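Long-range contacts in Ras-associated and pleckstrin homology domains-containing protein 1 (Homo sapiens, PDB 4GN1), which mediates localized membrane signals, is implicated in regulating lamellipodial dynamics and targets EVL and VASP to the leading edge of the cell: residues 191-195 against 213-219; 149-153 against 163-169; 46-52 against 82-88. All blocks are in the same frame, centred on the assembly; numbering follows the deposited sequence.

Interaction 1 (191-195 against 213-219); sequences YRNKY and KSQYIKY
Tyr219 reaches from the start of strand 218-221 to Tyr191 of the short helix 191-194 and to Tyr195, the residue that follows it; the three rings form an aromatic cluster. From CB, which points toward the helix, chi1 of -59° sets CG anti to the carbonyl carbon and sends the ring to the two tyrosines with its CD1-CE1 side leading. CD1 comes first, 3.6 Å from Tyr191 CE2, which lies at the edge of the Tyr219 ring. CE1 is shared, touching Tyr191 CE2 and also Tyr195 CE2, the latter at 3.7 Å. This edge of Tyr219 is turned to the face of Tyr195 in an edge-to-face pair, centroids 4.9 Å apart and planes inclined at 52°. At the tip, Tyr219 OH lies 3.4 Å from Tyr195 OH, which also meets Lys213 CE. Lys213 and Lys194 approach tip to tip, their NZ atoms 4.3 Å apart, where two like charges would probably repel mildly. Within this PH domain the cluster lies beside strand 202-206, where Val204 touches both Tyr191 and Tyr219; Leu56, from the Ras-associating region, accepts a hydrogen bond from Tyr191 OH, and Lys141 of strand 135-141 makes a cation-pi contact with Tyr219.

Interaction 2 (149-153 against 163-169); sequences KKRYF and VPKGKAK
Arg151 donates from NH1 to the carbonyl oxygen of Gly166, 3.2 Å away and nearly straight at 163°. Gly166 O lies in the guanidinium plane, whereas Pro164 O sits over one face of the same group, 3.0 Å from NH1 but badly angled for a hydrogen bond. A bend at chi2 (-78°) turns the arginine chain along the loop, bringing CD close to the carbonyl oxygens of Val163 and Gly166. One water ties the backbones together: it accepts from Tyr152 N and donates to both Val163 O, at 2.7 Å, and Gly166 O. Val163 N adds a weak bond to Tyr152 O, 3.5 Å long. Strand 148-156 belongs to the antiparallel beta framework of the PH domain, and 163-169 is part of the loop between strands 159-162 and 175-178, folded back over it. Beyond the polar centre, Tyr152 has the largest share of the buried surface. With CG anti to the backbone N (chi1 176°), its ring runs alongside Lys169, pointing the same way. Lys169 CB stands over the ring centre in a CH-pi contact, 3.8 Å from the centroid, while CG lies nearest CZ. Val163 CG2 approaches the ring edge, and Ala168 O lies 3.3 Å from Tyr152 CB. Farther out, Lys150 and Lys167 meet through their CB atoms, 4.0 Å apart; the Lys150 chain leads off to a cation-pi contact with Trp139.

Interaction 3 (46-52 against 82-88); sequences DWSLVET and KLIFMER
Trp47 packs across Phe85 and Glu87 on an antiparallel pair of strands, 47-53 and 83-87, in the ubiquitin-like fold of the Ras-associating domain. Glu87 CG stands over the six-membered ring in a CH-pi contact, 3.6 Å from the centroid, and the carboxylate follows in a stack tilted by only 15°. On the other side of the indole, the Phe85 ring is nearly parallel (16°) but slid aside, so overlap is slight: Trp47 CE3 lies over the rim of the phenyl face, 3.5 Å from Phe85 CZ. Phe85 continues into Leu32 and Leu35 of helix 28-39, tying the strands to the helix.

On the other face of the sheet, Val50 and Ile84 form a hydrogen-bonded pair, with Val50 CB 4.1 Å from Ile84 CB. Val50 CG2 also touches Met86 CG and Arg88 CG. The Arg88 side chain crosses Val50 at about a right angle; its guanidinium is paired with Glu59 and Glu90. Val50 and Ile84 exchange two backbone bonds. At one end Asp46 O takes Arg88 N at 2.8 Å and also Ser48 OG, which sits above the carbonyl plane. At the other, Thr52 OG1, placed between backbone N and carbonyl carbon (chi1 68°), accepts from Lys82 N at 3.1 Å.

How the interactions relate
Along the chain the contacts close one after another: interaction 3 first, then interaction 2, then interaction 1. Interaction 3 belongs to the Ras-associating domain, while interactions 1 and 2 belong to the PH domain. Interaction 1 occupies the middle ground, its centre about 19 Å from that of interaction 2 and about 22 Å from that of interaction 3; the centres of the outer two lie about 34 Å apart, on opposite sides of the chain's centre. None touches another. Leu56, between strands 47-53 and 58-61, meets the tyrosine cluster of interaction 1, linking the two domains there. Tyr191, an ABL1 phosphorylation site unmodified here, has its hydroxyl bonded to Leu56 O, so a phosphate there would probably disturb this junction.

Interaction 1 (191-195 against 213-219)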
loop_
_atom_site.group_PDB
_atom_site.type_symbol
_atom_site.label_atom_id
_atom_site.label_comp_id
_atom_site.label_asym_id
_atom_site.label_seq_id
_atom_site.Cartn_x
_atom_site.Cartn_y
_atom_site.Cartn_z
ATOM N N TYR A 191 1.427 -7.779 14.138
ATOM C CA TYR A 191 0.773 -9.042 13.821
ATOM C C TYR A 191 1.471 -10.223 14.502
ATOM O O TYR A 191 0.868 -11.289 14.707
ATOM C CB TYR A 191 0.647 -9.204 12.294
ATOM C CG TYR A 191 -0.582 -8.518 11.719
ATOM C CD1 TYR A 191 -1.314 -7.610 12.483
ATOM C CD2 TYR A 191 -1.011 -8.777 10.409
ATOM C CE1 TYR A 191 -2.447 -7.003 11.972
ATOM C CE2 TYR A 191 -2.126 -8.164 9.879
ATOM C CZ TYR A 191 -2.848 -7.280 10.658
ATOM O OH TYR A 191 -3.973 -6.660 10.159
ATOM N N ARG A 192 2.743 -10.011 14.840
ATOM C CA ARG A 192 3.502 -10.892 15.719
ATOM C C ARG A 192 2.644 -11.397 16.861
ATOM O O ARG A 192 2.514 -12.597 17.074
ATOM C CB ARG A 192 4.676 -10.117 16.308
ATOM C CG ARG A 192 6.022 -10.466 15.707
ATOM C CD ARG A 192 6.364 -11.902 16.030
ATOM N NE ARG A 192 7.756 -12.013 16.442
ATOM C CZ ARG A 192 8.374 -13.151 16.738
ATOM N NH1 ARG A 192 7.740 -14.321 16.674
ATOM N NH2 ARG A 192 9.640 -13.109 17.106
ATOM N N ASN A 193 2.056 -10.450 17.583
ATOM C CA ASN A 193 1.185 -10.725 18.710
ATOM C C ASN A 193 -0.277 -11.068 18.348
ATOM O O ASN A 193 -0.786 -12.113 18.755
ATOM C CB ASN A 193 1.229 -9.543 19.669
ATOM C CG ASN A 193 2.585 -9.361 20.311
ATOM O OD1 ASN A 193 3.192 -10.308 20.801
ATOM N ND2 ASN A 193 3.059 -8.127 20.334
ATOM N N LYS A 194 -0.936 -10.193 17.591
ATOM C CA LYS A 194 -2.363 -10.332 17.281
ATOM C C LYS A 194 -2.723 -11.575 16.452
ATOM O O LYS A 194 -3.783 -12.163 16.670
ATOM C CB LYS A 194 -2.935 -9.038 16.644
ATOM C CG LYS A 194 -4.376 -9.154 16.141
ATOM C CD LYS A 194 -5.087 -7.819 16.014
ATOM C CE LYS A 194 -6.602 -7.999 16.101
ATOM N NZ LYS A 194 -7.042 -8.801 17.288
ATOM N N TYR A 195 -1.856 -11.983 15.527
ATOM C CA TYR A 195 -2.125 -13.160 14.696
ATOM C C TYR A 195 -1.055 -14.239 14.775
ATOM O O TYR A 195 -1.061 -15.201 13.999
ATOM C CB TYR A 195 -2.380 -12.750 13.234
ATOM C CG TYR A 195 -3.697 -12.024 13.033
ATOM C CD1 TYR A 195 -4.917 -12.683 13.233
ATOM C CD2 TYR A 195 -3.728 -10.674 12.664
ATOM C CE1 TYR A 195 -6.128 -12.022 13.063
ATOM C CE2 TYR A 195 -4.939 -9.995 12.491
ATOM C CZ TYR A 195 -6.135 -10.675 12.686
ATOM O OH TYR A 195 -7.341 -10.030 12.524
ATOM N N LYS A 213 -13.925 -8.644 10.765
ATOM C CA LYS A 213 -13.289 -9.944 10.537
ATOM C C LYS A 213 -13.945 -10.637 9.359
ATOM O O LYS A 213 -15.174 -10.735 9.279
ATOM C CB LYS A 213 -13.345 -10.851 11.779
ATOM C CG LYS A 213 -12.609 -10.331 13.014
ATOM C CD LYS A 213 -11.123 -10.708 13.050
ATOM C CE LYS A 213 -10.454 -10.249 14.344
ATOM N NZ LYS A 213 -10.228 -8.771 14.398
ATOM N N SER A 214 -13.123 -11.102 8.435
ATOM C CA SER A 214 -13.636 -11.783 7.269
ATOM C C SER A 214 -12.573 -12.735 6.761
ATOM O O SER A 214 -11.367 -12.419 6.788
ATOM C CB SER A 214 -14.076 -10.777 6.173
ATOM O OG SER A 214 -14.744 -11.421 5.095
ATOM N N GLN A 215 -13.044 -13.898 6.323
ATOM C CA GLN A 215 -12.222 -14.933 5.698
ATOM C C GLN A 215 -11.638 -14.504 4.329
ATOM O O GLN A 215 -10.690 -15.131 3.842
ATOM C CB GLN A 215 -13.041 -16.244 5.561
ATOM C CG GLN A 215 -14.296 -16.094 4.688
ATOM C CD GLN A 215 -15.214 -17.317 4.622
ATOM O OE1 GLN A 215 -16.330 -17.217 4.131
ATOM N NE2 GLN A 215 -14.752 -18.459 5.109
ATOM N N TYR A 216 -12.211 -13.451 3.731
ATOM C CA TYR A 216 -11.802 -12.914 2.416
ATOM C C TYR A 216 -10.678 -11.880 2.529
ATOM O O TYR A 216 -10.206 -11.324 1.535
ATOM C CB TYR A 216 -12.999 -12.305 1.678
ATOM C CG TYR A 216 -14.209 -13.197 1.615
ATOM C CD1 TYR A 216 -15.430 -12.776 2.122
ATOM C CD2 TYR A 216 -14.130 -14.473 1.059
ATOM C CE1 TYR A 216 -16.552 -13.584 2.073
ATOM C CE2 TYR A 216 -15.246 -15.290 1.009
ATOM C CZ TYR A 216 -16.456 -14.836 1.521
ATOM O OH TYR A 216 -17.567 -15.654 1.485
ATOM N N ILE A 217 -10.277 -11.603 3.760
ATOM C CA ILE A 217 -9.100 -10.820 4.025
ATOM C C ILE A 217 -7.922 -11.784 3.895
ATOM O O ILE A 217 -7.962 -12.863 4.465
ATOM C CB ILE A 217 -9.154 -10.212 5.445
ATOM C CG1 ILE A 217 -10.437 -9.361 5.628
ATOM C CG2 ILE A 217 -7.916 -9.394 5.701
ATOM C CD1 ILE A 217 -10.745 -8.910 7.047
ATOM N N LYS A 218 -6.901 -11.394 3.131
ATOM C CA LYS A 218 -5.691 -12.191 2.962
ATOM C C LYS A 218 -4.539 -11.595 3.766
ATOM O O LYS A 218 -4.264 -10.390 3.674
ATOM C CB LYS A 218 -5.311 -12.239 1.489
ATOM C CG LYS A 218 -6.364 -12.871 0.604
ATOM C CD LYS A 218 -6.526 -14.333 0.962
ATOM C CE LYS A 218 -7.458 -15.065 0.015
ATOM N NZ LYS A 218 -7.941 -16.305 0.674
ATOM N N TYR A 219 -3.867 -12.445 4.546
ATOM C CA TYR A 219 -2.747 -12.011 5.383
ATOM C C TYR A 219 -1.430 -12.626 4.957
ATOM O O TYR A 219 -1.316 -13.843 4.874
ATOM C CB TYR A 219 -3.001 -12.381 6.828
ATOM C CG TYR A 219 -4.244 -11.781 7.414
ATOM C CD1 TYR A 219 -4.164 -10.676 8.215
ATOM C CD2 TYR A 219 -5.499 -12.348 7.185
ATOM C CE1 TYR A 219 -5.290 -10.128 8.786
ATOM C CE2 TYR A 219 -6.645 -11.808 7.747
ATOM C CZ TYR A 219 -6.529 -10.691 8.545
ATOM O OH TYR A 219 -7.622 -10.110 9.119
#

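Interaction 2 (149-153 against 163-169)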
loop_
_atom_site.group_PDB
_atom_site.type_symbol
_atom_site.label_atom_id
_atom_site.label_comp_id
_atom_site.label_asym_id
_atom_site.label_seq_id
_atom_site.Cartn_x
_atom_site.Cartn_y
_atom_site.Cartn_z
ATOM N N LYS A 149 1.701 -20.637 7.061
ATOM C CA LYS A 149 2.342 -21.634 6.200
ATOM C C LYS A 149 3.098 -20.969 5.052
ATOM O O LYS A 149 2.540 -20.141 4.325
ATOM C CB LYS A 149 1.297 -22.585 5.601
ATOM C CG LYS A 149 0.561 -23.452 6.607
ATOM C CD LYS A 149 -0.122 -24.612 5.915
ATOM C CE LYS A 149 -1.018 -25.372 6.869
ATOM N NZ LYS A 149 -1.502 -26.609 6.197
ATOM N N LYS A 150 4.358 -21.344 4.877
ATOM C CA LYS A 150 5.133 -20.910 3.724
ATOM C C LYS A 150 4.505 -21.412 2.428
ATOM O O LYS A 150 4.193 -22.590 2.309
ATOM C CB LYS A 150 6.586 -21.383 3.850
ATOM C CG LYS A 150 7.456 -20.438 4.676
ATOM C CD LYS A 150 8.889 -20.942 4.832
ATOM C CE LYS A 150 9.923 -19.891 4.398
ATOM N NZ LYS A 150 9.528 -18.471 4.654
ATOM N N ARG A 151 4.264 -20.494 1.493
ATOM C CA ARG A 151 3.875 -20.813 0.115
ATOM C C ARG A 151 4.690 -19.911 -0.808
ATOM O O ARG A 151 5.071 -18.807 -0.416
ATOM C CB ARG A 151 2.378 -20.555 -0.162
ATOM C CG ARG A 151 1.346 -21.149 0.791
ATOM C CD ARG A 151 1.099 -22.635 0.561
ATOM N NE ARG A 151 -0.003 -23.164 1.381
ATOM C CZ ARG A 151 -0.136 -24.443 1.756
ATOM N NH1 ARG A 151 0.770 -25.346 1.411
ATOM N NH2 ARG A 151 -1.178 -24.815 2.493
ATOM N N TYR A 152 4.936 -20.380 -2.032
ATOM C CA TYR A 152 5.611 -19.593 -3.072
ATOM C C TYR A 152 4.636 -18.703 -3.848
ATOM O O TYR A 152 3.566 -19.164 -4.278
ATOM C CB TYR A 152 6.333 -20.524 -4.052
ATOM C CG TYR A 152 6.985 -19.813 -5.229
ATOM C CD1 TYR A 152 8.266 -19.250 -5.111
ATOM C CD2 TYR A 152 6.326 -19.715 -6.469
ATOM C CE1 TYR A 152 8.871 -18.612 -6.179
ATOM C CE2 TYR A 152 6.926 -19.078 -7.547
ATOM C CZ TYR A 152 8.197 -18.529 -7.393
ATOM O OH TYR A 152 8.799 -17.899 -8.460
ATOM N N PHE A 153 5.036 -17.450 -4.065
ATOM C CA PHE A 153 4.155 -16.422 -4.661
ATOM C C PHE A 153 4.735 -15.776 -5.895
ATOM O O PHE A 153 5.957 -15.630 -6.021
ATOM C CB PHE A 153 3.836 -15.310 -3.659
ATOM C CG PHE A 153 2.785 -15.680 -2.668
ATOM C CD1 PHE A 153 3.136 -16.226 -1.435
ATOM C CD2 PHE A 153 1.446 -15.491 -2.961
ATOM C CE1 PHE A 153 2.163 -16.572 -0.505
ATOM C CE2 PHE A 153 0.463 -15.838 -2.045
ATOM C CZ PHE A 153 0.819 -16.380 -0.813
ATOM N N VAL A 163 1.066 -21.320 -5.283
ATOM C CA VAL A 163 0.980 -22.756 -5.357
ATOM C C VAL A 163 0.431 -23.192 -4.005
ATOM O O VAL A 163 1.075 -22.968 -2.978
ATOM C CB VAL A 163 2.371 -23.363 -5.602
ATOM C CG1 VAL A 163 2.260 -24.852 -5.880
ATOM C CG2 VAL A 163 3.055 -22.642 -6.757
ATOM N N PRO A 164 -0.784 -23.768 -3.990
ATOM C CA PRO A 164 -1.353 -24.270 -2.738
ATOM C C PRO A 164 -0.696 -25.563 -2.208
ATOM O O PRO A 164 -0.866 -25.887 -1.031
ATOM C CB PRO A 164 -2.824 -24.508 -3.095
ATOM C CG PRO A 164 -2.817 -24.759 -4.564
ATOM C CD PRO A 164 -1.735 -23.872 -5.112
ATOM N N LYS A 165 0.050 -26.277 -3.054
ATOM C CA LYS A 165 0.695 -27.544 -2.668
ATOM C C LYS A 165 2.154 -27.297 -2.248
ATOM O O LYS A 165 2.974 -26.898 -3.082
ATOM C CB LYS A 165 0.664 -28.526 -3.859
ATOM C CG LYS A 165 0.437 -30.014 -3.556
ATOM C CD LYS A 165 1.357 -30.623 -2.492
ATOM C CE LYS A 165 2.821 -30.703 -2.911
ATOM N NZ LYS A 165 3.040 -31.726 -3.967
ATOM N N GLY A 166 2.474 -27.539 -0.973
ATOM C CA GLY A 166 3.852 -27.420 -0.458
ATOM C C GLY A 166 4.379 -26.001 -0.233
ATOM O O GLY A 166 3.597 -25.042 -0.121
ATOM N N LYS A 167 5.713 -25.872 -0.182
ATOM C CA LYS A 167 6.425 -24.597 0.121
ATOM C C LYS A 167 7.515 -24.213 -0.922
ATOM O O LYS A 167 8.476 -23.513 -0.605
ATOM C CB LYS A 167 7.035 -24.666 1.542
ATOM C CG LYS A 167 8.036 -25.803 1.722
ATOM C CD LYS A 167 8.360 -26.155 3.168
ATOM C CE LYS A 167 9.122 -27.481 3.191
ATOM N NZ LYS A 167 9.754 -27.860 4.489
ATOM N N ALA A 168 7.345 -24.669 -2.160
ATOM C CA ALA A 168 8.359 -24.515 -3.215
ATOM C C ALA A 168 7.805 -23.885 -4.519
ATOM O O ALA A 168 6.588 -23.796 -4.719
ATOM C CB ALA A 168 9.021 -25.866 -3.508
ATOM N N LYS A 169 8.722 -23.460 -5.394
ATOM C CA LYS A 169 8.408 -22.942 -6.732
ATOM C C LYS A 169 7.995 -24.072 -7.683
ATOM O O LYS A 169 8.850 -24.760 -8.266
ATOM C CB LYS A 169 9.625 -22.185 -7.290
ATOM C CG LYS A 169 9.495 -21.712 -8.728
ATOM C CD LYS A 169 10.848 -21.302 -9.277
ATOM C CE LYS A 169 11.013 -21.774 -10.717
ATOM N NZ LYS A 169 12.427 -21.666 -11.172
HETATM O O HOH W 1 3.724 -23.081 -2.316
#

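Interaction 3 (46-52 against 82-88)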
loop_
_atom_site.group_PDB
_atom_site.type_symbol
_atom_site.label_atom_id
_atom_site.label_comp_id
_atom_site.label_asym_id
_atom_site.label_seq_id
_atom_site.Cartn_x
_atom_site.Cartn_y
_atom_site.Cartn_z
ATOM N N ASP A 46 6.572 13.779 0.866
ATOM C CA ASP A 46 6.457 12.707 1.873
ATOM C C ASP A 46 5.331 12.831 2.916
ATOM O O ASP A 46 5.048 11.858 3.644
ATOM C CB ASP A 46 7.780 12.504 2.600
ATOM C CG ASP A 46 8.834 11.854 1.719
ATOM O OD1 ASP A 46 8.506 10.902 0.963
ATOM O OD2 ASP A 46 9.994 12.294 1.784
ATOM N N TRP A 47 4.714 14.010 3.005
ATOM C CA TRP A 47 3.509 14.163 3.819
ATOM C C TRP A 47 2.428 13.285 3.283
ATOM O O TRP A 47 2.169 13.262 2.084
ATOM C CB TRP A 47 3.063 15.622 3.929
ATOM C CG TRP A 47 4.034 16.397 4.783
ATOM C CD1 TRP A 47 5.035 17.257 4.354
ATOM C CD2 TRP A 47 4.183 16.344 6.243
ATOM N NE1 TRP A 47 5.757 17.746 5.422
ATOM C CE2 TRP A 47 5.296 17.245 6.578
ATOM C CE3 TRP A 47 3.516 15.688 7.269
ATOM C CZ2 TRP A 47 5.710 17.454 7.883
ATOM C CZ3 TRP A 47 3.938 15.910 8.587
ATOM C CH2 TRP A 47 5.009 16.775 8.886
ATOM N N SER A 48 1.808 12.525 4.171
ATOM C CA SER A 48 0.907 11.476 3.766
ATOM C C SER A 48 -0.356 11.484 4.603
ATOM O O SER A 48 -0.377 11.963 5.733
ATOM C CB SER A 48 1.604 10.123 3.923
ATOM O OG SER A 48 2.770 10.041 3.100
ATOM N N LEU A 49 -1.410 10.937 4.036
ATOM C CA LEU A 49 -2.616 10.717 4.782
ATOM C C LEU A 49 -2.757 9.216 4.877
ATOM O O LEU A 49 -2.709 8.481 3.864
ATOM C CB LEU A 49 -3.820 11.347 4.097
ATOM C CG LEU A 49 -5.057 11.564 4.971
ATOM C CD1 LEU A 49 -4.862 12.599 6.090
ATOM C CD2 LEU A 49 -6.223 11.967 4.083
ATOM N N VAL A 50 -2.903 8.770 6.113
ATOM C CA VAL A 50 -2.894 7.368 6.442
ATOM C C VAL A 50 -4.230 7.050 7.109
ATOM O O VAL A 50 -4.694 7.826 7.961
ATOM C CB VAL A 50 -1.737 7.106 7.429
ATOM C CG1 VAL A 50 -1.714 5.656 7.884
ATOM C CG2 VAL A 50 -0.398 7.536 6.828
ATOM N N GLU A 51 -4.857 5.932 6.726
ATOM C CA GLU A 51 -6.051 5.452 7.454
ATOM C C GLU A 51 -5.716 4.196 8.233
ATOM O O GLU A 51 -4.925 3.372 7.754
ATOM C CB GLU A 51 -7.274 5.232 6.527
ATOM C CG GLU A 51 -7.213 4.033 5.581
ATOM C CD GLU A 51 -8.445 3.887 4.695
ATOM O OE1 GLU A 51 -8.330 3.290 3.616
ATOM O OE2 GLU A 51 -9.533 4.371 5.045
ATOM N N THR A 52 -6.258 4.072 9.443
ATOM C CA THR A 52 -6.206 2.797 10.124
ATOM C C THR A 52 -7.560 2.118 9.939
ATOM O O THR A 52 -8.592 2.807 9.879
ATOM C CB THR A 52 -5.887 2.901 11.644
ATOM O OG1 THR A 52 -6.990 3.517 12.337
ATOM C CG2 THR A 52 -4.556 3.638 11.915
ATOM N N LYS A 82 -9.124 5.734 12.055
ATOM C CA LYS A 82 -8.525 7.056 12.196
ATOM C C LYS A 82 -7.870 7.511 10.897
ATOM O O LYS A 82 -7.422 6.694 10.073
ATOM C CB LYS A 82 -7.466 7.046 13.297
ATOM C CG LYS A 82 -7.981 6.682 14.670
ATOM C CD LYS A 82 -6.850 6.789 15.682
ATOM C CE LYS A 82 -7.344 6.607 17.118
ATOM N NZ LYS A 82 -6.189 6.538 18.073
ATOM N N LEU A 83 -7.823 8.820 10.723
ATOM C CA LEU A 83 -7.043 9.426 9.682
ATOM C C LEU A 83 -5.816 9.978 10.367
ATOM O O LEU A 83 -5.907 10.517 11.481
ATOM C CB LEU A 83 -7.831 10.537 9.016
ATOM C CG LEU A 83 -8.453 10.317 7.628
ATOM C CD1 LEU A 83 -8.772 8.866 7.301
ATOM C CD2 LEU A 83 -9.666 11.202 7.403
ATOM N N ILE A 84 -4.665 9.821 9.719
ATOM C CA ILE A 84 -3.424 10.288 10.281
ATOM C C ILE A 84 -2.592 11.040 9.244
ATOM O O ILE A 84 -2.292 10.521 8.160
ATOM C CB ILE A 84 -2.583 9.138 10.886
ATOM C CG1 ILE A 84 -3.456 8.206 11.725
ATOM C CG2 ILE A 84 -1.449 9.706 11.732
ATOM C CD1 ILE A 84 -2.704 7.121 12.480
ATOM N N PHE A 85 -2.191 12.251 9.622
ATOM C CA PHE A 85 -1.360 13.097 8.800
ATOM C C PHE A 85 0.054 13.044 9.339
ATOM O O PHE A 85 0.315 13.551 10.414
ATOM C CB PHE A 85 -1.909 14.515 8.843
ATOM C CG PHE A 85 -1.042 15.524 8.171
ATOM C CD1 PHE A 85 -0.888 15.519 6.790
ATOM C CD2 PHE A 85 -0.401 16.483 8.908
ATOM C CE1 PHE A 85 -0.098 16.467 6.164
ATOM C CE2 PHE A 85 0.390 17.436 8.292
ATOM C CZ PHE A 85 0.542 17.432 6.923
ATOM N N MET A 86 0.947 12.395 8.600
ATOM C CA MET A 86 2.361 12.208 8.989
ATOM C C MET A 86 3.238 12.007 7.755
ATOM O O MET A 86 2.757 11.627 6.703
ATOM C CB MET A 86 2.534 10.987 9.906
ATOM C CG MET A 86 1.965 9.690 9.335
ATOM S SD MET A 86 1.946 8.309 10.514
ATOM C CE MET A 86 3.596 8.486 11.216
ATOM N N GLU A 87 4.525 12.263 7.896
ATOM C CA GLU A 87 5.478 11.969 6.854
ATOM C C GLU A 87 5.654 10.475 6.765
ATOM O O GLU A 87 5.920 9.810 7.770
ATOM C CB GLU A 87 6.820 12.568 7.223
ATOM C CG GLU A 87 7.034 13.975 6.733
ATOM C CD GLU A 87 8.116 14.638 7.535
ATOM O OE1 GLU A 87 9.102 15.080 6.927
ATOM O OE2 GLU A 87 7.980 14.681 8.790
ATOM N N ARG A 88 5.492 9.930 5.572
ATOM C CA ARG A 88 5.810 8.516 5.365
ATOM C C ARG A 88 6.803 8.385 4.214
ATOM O O ARG A 88 6.501 8.748 3.078
ATOM C CB ARG A 88 4.532 7.705 5.117
ATOM C CG ARG A 88 3.548 7.701 6.298
ATOM C CD ARG A 88 4.065 6.940 7.511
ATOM N NE ARG A 88 4.211 5.521 7.197
ATOM C CZ ARG A 88 3.382 4.559 7.584
ATOM N NH1 ARG A 88 2.347 4.835 8.363
ATOM N NH2 ARG A 88 3.627 3.306 7.223
#